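Local coordinates for capsule biosynthesis protein CapD proenzyme (PDB 3G9K) that cleaves the poly-gamma-D-glutamate capsule of Bacillus anthracis and transfers it to meso-diaminopimelic acid side chains of the peptidoglycan, also releasing shorter capsule fragments, at residues A[43-54]-A[116-127]; A[56-65]-A[173-182]. All coordinates share one frame; numbering follows the deposited sequence.

Contact 1. Residues A[43-54]-A[116-127]; sequences SAVDAAIVVSYV and GSLPMGELLQPA
L123 is the main bump of this contact. It drops into a groove of helix 44-54 lined by D46, I49 and V50. Its two methyls divide the groove. CD1 lies beside I49 CD1 and the carboxylate of D46. L123 CD2 rests against V50 CG2 at 3.7 Å, and the two side chains cross at about a right angle. One turn on, A127 is a small bump that fits a shallow hollow. A127 CB lies 3.6 Å from Y53 O and also touches Y53 CB. The small alanine lets the backbones come close, with V54 CA 4.4 Å from A127 CA. The axes of segments 44-54 and 120-127 come within 8.1 Å and cross at -36°. P126 flanks this spot and meets V50 and V54 with its ring carbons. Both helices belong to the gamma-glutamyltransferase family region, within the Ntn-hydrolase clan. L124 makes a CH-pi contact with Y53: L124 CG lies over the centre of one face, 4.1 Å from the centroid of the Y53 ring. I49 CG2 meets the selenium of the selenomethionine M120. At the other end the fit is polar. D46 CG stands anti to the carbonyl carbon (chi1 -72°), and the carboxylate reaches the turn before helix 120-127. S117 N gives a bond to D46 OD1 and L118 N one to D46 OD2, each 2.9 Å. Both oxygens are met on their syn side, OD2 from 29° out of plane. S43 OG caps D46 N, and a water joins S43 OG to S117 OG. A second water sits at the kink near P126. It donates to L123 O at 2.8 Å and accepts from A127 N, where the helix lacks the usual bond. A weak bond to V50 O makes it a bridge between the helices.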
loop_
_atom_site.group_PDB
_atom_site.type_symbol
_atom_site.label_atom_id
_atom_site.label_comp_id
_atom_site.label_asym_id
_atom_site.label_seq_id
_atom_site.Cartn_x
_atom_site.Cartn_y
_atom_site.Cartn_z
ATOM N N SER A 43 -0.765 11.861 -17.251
ATOM C CA SER A 43 0.479 11.241 -16.840
ATOM C C SER A 43 0.251 10.206 -15.735
ATOM O O SER A 43 -0.800 10.190 -15.148
ATOM C CB SER A 43 1.413 12.306 -16.322
ATOM O OG SER A 43 0.954 12.862 -15.077
ATOM N N ALA A 44 1.269 9.412 -15.391
ATOM C CA ALA A 44 1.124 8.445 -14.279
ATOM C C ALA A 44 0.833 9.174 -12.972
ATOM O O ALA A 44 -0.010 8.717 -12.190
ATOM C CB ALA A 44 2.370 7.564 -14.144
ATOM N N VAL A 45 1.500 10.320 -12.754
ATOM C CA VAL A 45 1.328 11.106 -11.501
ATOM C C VAL A 45 -0.085 11.653 -11.402
ATOM O O VAL A 45 -0.758 11.452 -10.393
ATOM C CB VAL A 45 2.411 12.181 -11.334
ATOM C CG1 VAL A 45 2.169 13.116 -10.118
ATOM C CG2 VAL A 45 3.733 11.511 -11.174
ATOM N N ASP A 46 -0.557 12.319 -12.437
ATOM C CA ASP A 46 -1.958 12.773 -12.434
ATOM C C ASP A 46 -2.996 11.677 -12.157
ATOM O O ASP A 46 -3.932 11.846 -11.347
ATOM C CB ASP A 46 -2.252 13.429 -13.764
ATOM C CG ASP A 46 -1.577 14.780 -13.905
ATOM O OD1 ASP A 46 -0.958 15.279 -12.940
ATOM O OD2 ASP A 46 -1.696 15.353 -14.993
ATOM N N ALA A 47 -2.866 10.551 -12.852
ATOM C CA ALA A 47 -3.702 9.391 -12.587
ATOM C C ALA A 47 -3.567 8.882 -11.145
ATOM O O ALA A 47 -4.536 8.436 -10.568
ATOM C CB ALA A 47 -3.390 8.260 -13.575
ATOM N N ALA A 48 -2.363 8.907 -10.591
ATOM C CA ALA A 48 -2.135 8.425 -9.219
ATOM C C ALA A 48 -2.864 9.308 -8.173
ATOM O O ALA A 48 -3.379 8.819 -7.172
ATOM C CB ALA A 48 -0.607 8.399 -8.917
ATOM N N ILE A 49 -2.943 10.606 -8.441
ATOM C CA ILE A 49 -3.636 11.524 -7.548
ATOM C C ILE A 49 -5.117 11.245 -7.614
ATOM O O ILE A 49 -5.820 11.182 -6.575
ATOM C CB ILE A 49 -3.367 13.011 -7.919
ATOM C CG1 ILE A 49 -1.916 13.355 -7.606
ATOM C CG2 ILE A 49 -4.377 13.916 -7.219
ATOM C CD1 ILE A 49 -1.359 14.677 -8.230
ATOM N N VAL A 50 -5.607 11.082 -8.827
ATOM C CA VAL A 50 -7.024 10.728 -9.034
ATOM C C VAL A 50 -7.368 9.395 -8.333
ATOM O O VAL A 50 -8.337 9.296 -7.592
ATOM C CB VAL A 50 -7.326 10.615 -10.522
ATOM C CG1 VAL A 50 -8.651 9.998 -10.721
ATOM C CG2 VAL A 50 -7.248 12.019 -11.187
ATOM N N VAL A 51 -6.577 8.373 -8.606
ATOM C CA VAL A 51 -6.715 7.059 -7.993
ATOM C C VAL A 51 -6.644 7.147 -6.472
ATOM O O VAL A 51 -7.423 6.498 -5.788
ATOM C CB VAL A 51 -5.669 6.037 -8.529
ATOM C CG1 VAL A 51 -5.648 4.762 -7.673
ATOM C CG2 VAL A 51 -5.944 5.661 -10.020
ATOM N N SER A 52 -5.683 7.896 -5.942
ATOM C CA SER A 52 -5.539 7.959 -4.454
ATOM C C SER A 52 -6.776 8.548 -3.801
ATOM O O SER A 52 -7.333 7.984 -2.855
ATOM C CB SER A 52 -4.330 8.746 -4.028
ATOM O OG SER A 52 -3.176 8.077 -4.430
ATOM N N TYR A 53 -7.249 9.653 -4.344
ATOM C CA TYR A 53 -8.496 10.240 -3.843
ATOM C C TYR A 53 -9.791 9.365 -4.018
ATOM O O TYR A 53 -10.659 9.328 -3.150
ATOM C CB TYR A 53 -8.659 11.644 -4.441
ATOM C CG TYR A 53 -8.057 12.772 -3.633
ATOM C CD1 TYR A 53 -6.893 13.401 -4.026
ATOM C CD2 TYR A 53 -8.705 13.249 -2.505
ATOM C CE1 TYR A 53 -6.367 14.511 -3.279
ATOM C CE2 TYR A 53 -8.204 14.286 -1.785
ATOM C CZ TYR A 53 -7.027 14.921 -2.168
ATOM O OH TYR A 53 -6.579 15.942 -1.395
ATOM N N VAL A 54 -9.940 8.678 -5.145
ATOM C CA VAL A 54 -11.067 7.769 -5.377
ATOM C C VAL A 54 -11.105 6.610 -4.348
ATOM O O VAL A 54 -12.149 6.321 -3.766
ATOM C CB VAL A 54 -11.037 7.228 -6.847
ATOM C CG1 VAL A 54 -11.914 5.996 -6.995
ATOM C CG2 VAL A 54 -11.410 8.371 -7.819
ATOM N N GLY A 116 3.183 16.743 -11.154
ATOM C CA GLY A 116 1.985 16.660 -11.944
ATOM C C GLY A 116 1.852 17.594 -13.120
ATOM O O GLY A 116 2.722 18.375 -13.422
ATOM N N SER A 117 0.728 17.490 -13.790
ATOM C CA SER A 117 0.553 18.222 -15.046
ATOM C C SER A 117 -0.747 18.996 -15.112
ATOM O O SER A 117 -0.750 20.218 -15.320
ATOM C CB SER A 117 0.637 17.259 -16.238
ATOM O OG SER A 117 1.982 16.929 -16.469
ATOM N N LEU A 118 -1.849 18.294 -14.942
ATOM C CA LEU A 118 -3.156 18.929 -14.987
ATOM C C LEU A 118 -3.382 19.710 -13.670
ATOM O O LEU A 118 -2.736 19.432 -12.665
ATOM C CB LEU A 118 -4.228 17.871 -15.202
ATOM C CG LEU A 118 -4.229 17.157 -16.572
ATOM C CD1 LEU A 118 -5.062 15.856 -16.599
ATOM C CD2 LEU A 118 -4.761 18.127 -17.622
ATOM N N PRO A 119 -4.260 20.730 -13.688
ATOM C CA PRO A 119 -4.595 21.405 -12.430
ATOM C C PRO A 119 -5.279 20.477 -11.432
ATOM O O PRO A 119 -6.001 19.555 -11.825
ATOM C CB PRO A 119 -5.591 22.487 -12.866
ATOM C CG PRO A 119 -6.105 22.030 -14.163
ATOM C CD PRO A 119 -4.987 21.302 -14.828
HETATM N N MSE A 120 -5.054 20.780 -10.155
HETATM C CA MSE A 120 -5.546 19.935 -9.079
HETATM C C MSE A 120 -7.059 19.766 -9.086
HETATM O O MSE A 120 -7.565 18.657 -8.910
HETATM C CB MSE A 120 -5.066 20.482 -7.735
HETATM C CG MSE A 120 -5.304 19.538 -6.603
HETATM SE SE MSE A 120 -4.376 17.875 -6.994
HETATM C CE MSE A 120 -3.213 17.891 -5.474
ATOM N N GLY A 121 -7.778 20.852 -9.318
ATOM C CA GLY A 121 -9.209 20.792 -9.237
ATOM C C GLY A 121 -9.800 19.653 -10.022
ATOM O O GLY A 121 -10.620 18.928 -9.549
ATOM N N GLU A 122 -9.367 19.521 -11.248
ATOM C CA GLU A 122 -9.836 18.465 -12.145
ATOM C C GLU A 122 -9.602 17.062 -11.582
ATOM O O GLU A 122 -10.431 16.166 -11.720
ATOM C CB GLU A 122 -9.092 18.494 -13.488
ATOM C CG GLU A 122 -9.239 19.702 -14.327
ATOM C CD GLU A 122 -8.432 19.615 -15.636
ATOM O OE1 GLU A 122 -7.946 18.513 -16.013
ATOM O OE2 GLU A 122 -8.286 20.644 -16.298
ATOM N N LEU A 123 -8.434 16.875 -10.998
ATOM C CA LEU A 123 -8.039 15.593 -10.433
ATOM C C LEU A 123 -8.844 15.132 -9.202
ATOM O O LEU A 123 -8.971 13.931 -8.990
ATOM C CB LEU A 123 -6.566 15.660 -10.119
ATOM C CG LEU A 123 -5.637 16.052 -11.278
ATOM C CD1 LEU A 123 -4.175 16.085 -10.794
ATOM C CD2 LEU A 123 -5.748 15.118 -12.521
ATOM N N LEU A 124 -9.429 16.083 -8.441
ATOM C CA LEU A 124 -10.248 15.761 -7.273
ATOM C C LEU A 124 -11.670 15.449 -7.652
ATOM O O LEU A 124 -12.394 14.849 -6.873
ATOM C CB LEU A 124 -10.217 16.921 -6.259
ATOM C CG LEU A 124 -9.103 16.861 -5.205
ATOM C CD1 LEU A 124 -7.759 16.903 -5.837
ATOM C CD2 LEU A 124 -9.243 18.016 -4.181
ATOM N N GLN A 125 -12.082 15.859 -8.857
ATOM C CA GLN A 125 -13.481 15.785 -9.219
ATOM C C GLN A 125 -14.041 14.362 -9.270
ATOM O O GLN A 125 -15.138 14.141 -8.817
ATOM C CB GLN A 125 -13.794 16.551 -10.531
ATOM C CG GLN A 125 -15.278 16.815 -10.721
ATOM C CD GLN A 125 -15.834 17.787 -9.704
ATOM O OE1 GLN A 125 -15.258 18.844 -9.460
ATOM N NE2 GLN A 125 -16.933 17.441 -9.119
ATOM N N PRO A 126 -13.321 13.399 -9.853
ATOM C CA PRO A 126 -13.949 12.062 -9.808
ATOM C C PRO A 126 -14.285 11.542 -8.391
ATOM O O PRO A 126 -15.348 10.984 -8.168
ATOM C CB PRO A 126 -12.915 11.185 -10.502
ATOM C CG PRO A 126 -12.214 12.119 -11.424
ATOM C CD PRO A 126 -12.061 13.372 -10.593
ATOM N N ALA A 127 -13.357 11.726 -7.455
ATOM C CA ALA A 127 -13.597 11.353 -6.066
ATOM C C ALA A 127 -14.816 12.091 -5.504
ATOM O O ALA A 127 -15.660 11.474 -4.885
ATOM C CB ALA A 127 -12.395 11.649 -5.221
HETATM O O HOH W 1 2.960 14.784 -14.808
HETATM O O HOH W 2 -10.404 11.878 -7.709
#

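Contact 2. Residues A[56-65]-A[173-182]; sequences GVVELHASGI and LIQTDLARTL
The side-chain amide of Q175 is the flat group that meets segment 56-65. The contact joins the end of helix 44-58 and the following loop to the start of helix 176-188, within the gamma-glutamyltransferase (Ntn-clan) fold. V57 O lies in the amide plane at the NE2 end of Q175 and accepts a hydrogen bond of 3.1 Å from Q175 NE2. The N-H...O angle is 157°, but the donor is tilted 30° from the carbonyl plane of V57. V57 CG1 lies to one side of the amide plane, the side chains of V57 and Q175 sliding past each other in opposite directions. L60 CD2 comes obliquely from the other side. Q175 is the N-cap residue of helix 176-188, and its extended chain carries the amide across. Beyond it the contact is apolar. L60 CD2 and L173 CD2 meet tip to tip at 3.9 Å. V57 CG2 touches both L178 CD2 and L182 CD1. I65 CG1 sits between the backbone N and the carbonyl carbon (chi1 60°), and CD1 extends to the helix. T181 OG1 bonds to A31 O of the second CapD chain, while T181 CG2 lies 3.7 Å from I65 CD1.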
loop_
_atom_site.group_PDB
_atom_site.type_symbol
_atom_site.label_atom_id
_atom_site.label_comp_id
_atom_site.label_asym_id
_atom_site.label_seq_id
_atom_site.Cartn_x
_atom_site.Cartn_y
_atom_site.Cartn_z
ATOM N N GLY A 56 -9.812 6.689 -1.404
ATOM C CA GLY A 56 -10.221 7.276 -0.106
ATOM C C GLY A 56 -11.721 7.364 0.030
ATOM O O GLY A 56 -12.301 7.368 1.140
ATOM N N VAL A 57 -12.396 7.442 -1.106
ATOM C CA VAL A 57 -13.870 7.506 -1.076
ATOM C C VAL A 57 -14.527 6.124 -1.133
ATOM O O VAL A 57 -15.412 5.800 -0.342
ATOM C CB VAL A 57 -14.396 8.396 -2.231
ATOM C CG1 VAL A 57 -15.901 8.285 -2.321
ATOM C CG2 VAL A 57 -13.973 9.853 -2.022
ATOM N N VAL A 58 -14.112 5.300 -2.080
ATOM C CA VAL A 58 -14.809 4.045 -2.349
ATOM C C VAL A 58 -14.199 2.856 -1.605
ATOM O O VAL A 58 -14.833 1.786 -1.491
ATOM C CB VAL A 58 -14.874 3.750 -3.895
ATOM C CG1 VAL A 58 -15.525 4.931 -4.651
ATOM C CG2 VAL A 58 -13.463 3.450 -4.467
ATOM N N GLU A 59 -12.954 2.997 -1.166
ATOM C CA GLU A 59 -12.290 1.958 -0.404
ATOM C C GLU A 59 -11.865 2.532 0.956
ATOM O O GLU A 59 -10.749 2.350 1.397
ATOM C CB GLU A 59 -11.078 1.423 -1.154
ATOM C CG GLU A 59 -10.680 0.093 -0.626
ATOM C CD GLU A 59 -9.364 -0.400 -1.198
ATOM O OE1 GLU A 59 -8.413 0.408 -1.289
ATOM O OE2 GLU A 59 -9.299 -1.594 -1.549
ATOM N N LEU A 60 -12.807 3.233 1.570
ATOM C CA LEU A 60 -12.597 4.122 2.718
ATOM C C LEU A 60 -12.079 3.472 3.987
ATOM O O LEU A 60 -11.439 4.145 4.826
ATOM C CB LEU A 60 -13.910 4.862 2.987
ATOM C CG LEU A 60 -15.092 3.983 3.420
ATOM C CD1 LEU A 60 -15.297 4.194 4.967
ATOM C CD2 LEU A 60 -16.369 4.272 2.650
ATOM N N HIS A 61 -12.288 2.167 4.097
ATOM C CA HIS A 61 -11.757 1.392 5.230
ATOM C C HIS A 61 -10.269 1.323 5.192
ATOM O O HIS A 61 -9.645 1.196 6.234
ATOM C CB HIS A 61 -12.314 -0.036 5.265
ATOM C CG HIS A 61 -12.234 -0.777 3.966
ATOM N ND1 HIS A 61 -13.111 -0.542 2.922
ATOM C CD2 HIS A 61 -11.383 -1.729 3.539
ATOM C CE1 HIS A 61 -12.809 -1.341 1.917
ATOM N NE2 HIS A 61 -11.778 -2.088 2.274
ATOM N N ALA A 62 -9.693 1.454 4.000
ATOM C CA ALA A 62 -8.252 1.115 3.791
ATOM C C ALA A 62 -7.290 2.276 3.641
ATOM O O ALA A 62 -6.085 2.117 3.838
ATOM C CB ALA A 62 -8.130 0.205 2.568
ATOM N N SER A 63 -7.770 3.432 3.225
ATOM C CA SER A 63 -6.924 4.595 3.058
ATOM C C SER A 63 -7.837 5.812 2.982
ATOM O O SER A 63 -9.062 5.664 2.855
ATOM C CB SER A 63 -6.076 4.513 1.786
ATOM O OG SER A 63 -6.849 4.739 0.581
ATOM N N GLY A 64 -7.239 6.996 3.017
ATOM C CA GLY A 64 -7.988 8.218 2.735
ATOM C C GLY A 64 -7.393 9.487 3.296
ATOM O O GLY A 64 -6.232 9.528 3.725
ATOM N N ILE A 65 -8.192 10.555 3.306
ATOM C CA ILE A 65 -7.640 11.879 3.637
ATOM C C ILE A 65 -7.247 11.941 5.117
ATOM O O ILE A 65 -6.469 12.804 5.496
ATOM C CB ILE A 65 -8.528 13.085 3.209
ATOM C CG1 ILE A 65 -9.921 13.066 3.868
ATOM C CG2 ILE A 65 -8.697 13.060 1.719
ATOM C CD1 ILE A 65 -10.773 14.259 3.520
ATOM N N LEU A 173 -23.874 3.953 -1.361
ATOM C CA LEU A 173 -23.409 4.772 -0.242
ATOM C C LEU A 173 -23.061 6.162 -0.723
ATOM O O LEU A 173 -22.167 6.313 -1.569
ATOM C CB LEU A 173 -22.174 4.125 0.374
ATOM C CG LEU A 173 -21.449 4.912 1.465
ATOM C CD1 LEU A 173 -22.380 5.221 2.656
ATOM C CD2 LEU A 173 -20.212 4.128 1.857
ATOM N N ILE A 174 -23.759 7.152 -0.154
ATOM C CA ILE A 174 -23.602 8.575 -0.418
ATOM C C ILE A 174 -22.914 9.202 0.812
ATOM O O ILE A 174 -23.269 8.883 1.950
ATOM C CB ILE A 174 -24.948 9.319 -0.645
ATOM C CG1 ILE A 174 -25.612 8.851 -1.972
ATOM C CG2 ILE A 174 -24.692 10.809 -0.669
ATOM C CD1 ILE A 174 -27.175 9.256 -2.182
ATOM N N GLN A 175 -21.883 10.012 0.555
ATOM C CA GLN A 175 -21.026 10.623 1.607
ATOM C C GLN A 175 -20.960 12.157 1.477
ATOM O O GLN A 175 -19.938 12.741 1.063
ATOM C CB GLN A 175 -19.598 10.001 1.590
ATOM C CG GLN A 175 -19.540 8.529 1.999
ATOM C CD GLN A 175 -18.165 7.929 1.917
ATOM O OE1 GLN A 175 -17.433 7.865 2.905
ATOM N NE2 GLN A 175 -17.811 7.469 0.730
ATOM N N THR A 176 -22.066 12.795 1.861
ATOM C CA THR A 176 -22.250 14.225 1.771
ATOM C C THR A 176 -21.254 15.082 2.543
ATOM O O THR A 176 -20.723 16.033 1.984
ATOM C CB THR A 176 -23.657 14.587 2.188
ATOM O OG1 THR A 176 -24.549 13.917 1.287
ATOM C CG2 THR A 176 -23.871 16.095 2.128
ATOM N N ASP A 177 -20.992 14.743 3.803
ATOM C CA ASP A 177 -19.972 15.429 4.610
ATOM C C ASP A 177 -18.609 15.369 3.942
ATOM O O ASP A 177 -17.916 16.394 3.877
ATOM C CB ASP A 177 -19.838 14.836 6.027
ATOM C CG ASP A 177 -21.079 15.046 6.908
ATOM O OD1 ASP A 177 -22.000 15.771 6.524
ATOM O OD2 ASP A 177 -21.086 14.518 8.046
ATOM N N LEU A 178 -18.210 14.187 3.469
ATOM C CA LEU A 178 -16.941 14.037 2.764
ATOM C C LEU A 178 -16.876 14.852 1.468
ATOM O O LEU A 178 -15.820 15.403 1.139
ATOM C CB LEU A 178 -16.598 12.547 2.492
ATOM C CG LEU A 178 -15.282 12.181 1.792
ATOM C CD1 LEU A 178 -14.059 12.721 2.562
ATOM C CD2 LEU A 178 -15.183 10.626 1.599
ATOM N N ALA A 179 -17.972 14.865 0.695
ATOM C CA ALA A 179 -18.029 15.723 -0.498
ATOM C C ALA A 179 -17.753 17.174 -0.138
ATOM O O ALA A 179 -16.948 17.804 -0.763
ATOM C CB ALA A 179 -19.343 15.573 -1.224
ATOM N N ARG A 180 -18.379 17.677 0.917
ATOM C CA ARG A 180 -18.120 19.024 1.396
ATOM C C ARG A 180 -16.649 19.253 1.663
ATOM O O ARG A 180 -16.083 20.255 1.193
ATOM C CB ARG A 180 -18.933 19.312 2.659
ATOM C CG ARG A 180 -18.874 20.764 3.105
ATOM C CD ARG A 180 -19.820 20.997 4.296
ATOM N NE ARG A 180 -21.156 20.479 3.987
ATOM C CZ ARG A 180 -21.760 19.452 4.591
ATOM N NH1 ARG A 180 -21.199 18.787 5.591
ATOM N NH2 ARG A 180 -22.968 19.087 4.182
ATOM N N THR A 181 -16.015 18.336 2.406
ATOM C CA THR A 181 -14.603 18.469 2.717
ATOM C C THR A 181 -13.772 18.473 1.452
ATOM O O THR A 181 -12.875 19.304 1.293
ATOM C CB THR A 181 -14.114 17.362 3.700
ATOM O OG1 THR A 181 -14.908 17.423 4.900
ATOM C CG2 THR A 181 -12.549 17.475 4.056
ATOM N N LEU A 182 -14.034 17.510 0.577
ATOM C CA LEU A 182 -13.274 17.400 -0.671
ATOM C C LEU A 182 -13.485 18.673 -1.557
ATOM O O LEU A 182 -12.549 19.167 -2.161
ATOM C CB LEU A 182 -13.661 16.124 -1.427
ATOM C CG LEU A 182 -13.322 14.781 -0.786
ATOM C CD1 LEU A 182 -13.759 13.630 -1.647
ATOM C CD2 LEU A 182 -11.773 14.631 -0.503
#

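Contacts 1 and 2 share helix 44-58 and have centres about 15 Å apart. The Y53 ring reaches into contact 2, where Y53 CE2 lies 3.7 Å from I65 CG2 and 3.8 Å from L182 CD2. A127 O of contact 1 lies 3.7 Å from V57 CG2 of contact 2. Helices 44-58, 120-133 and 176-188, with I65 of the loop after helix 44-58, thus pack around Y53 and V57. The second CapD chain borders both contacts. E59, in segment 56-65, hydrogen-bonds through OE1 to T2 OG1 of that chain. This places the segment near the chain's start, where the family has its nucleophilic threonine, consistent with closeness to the active site.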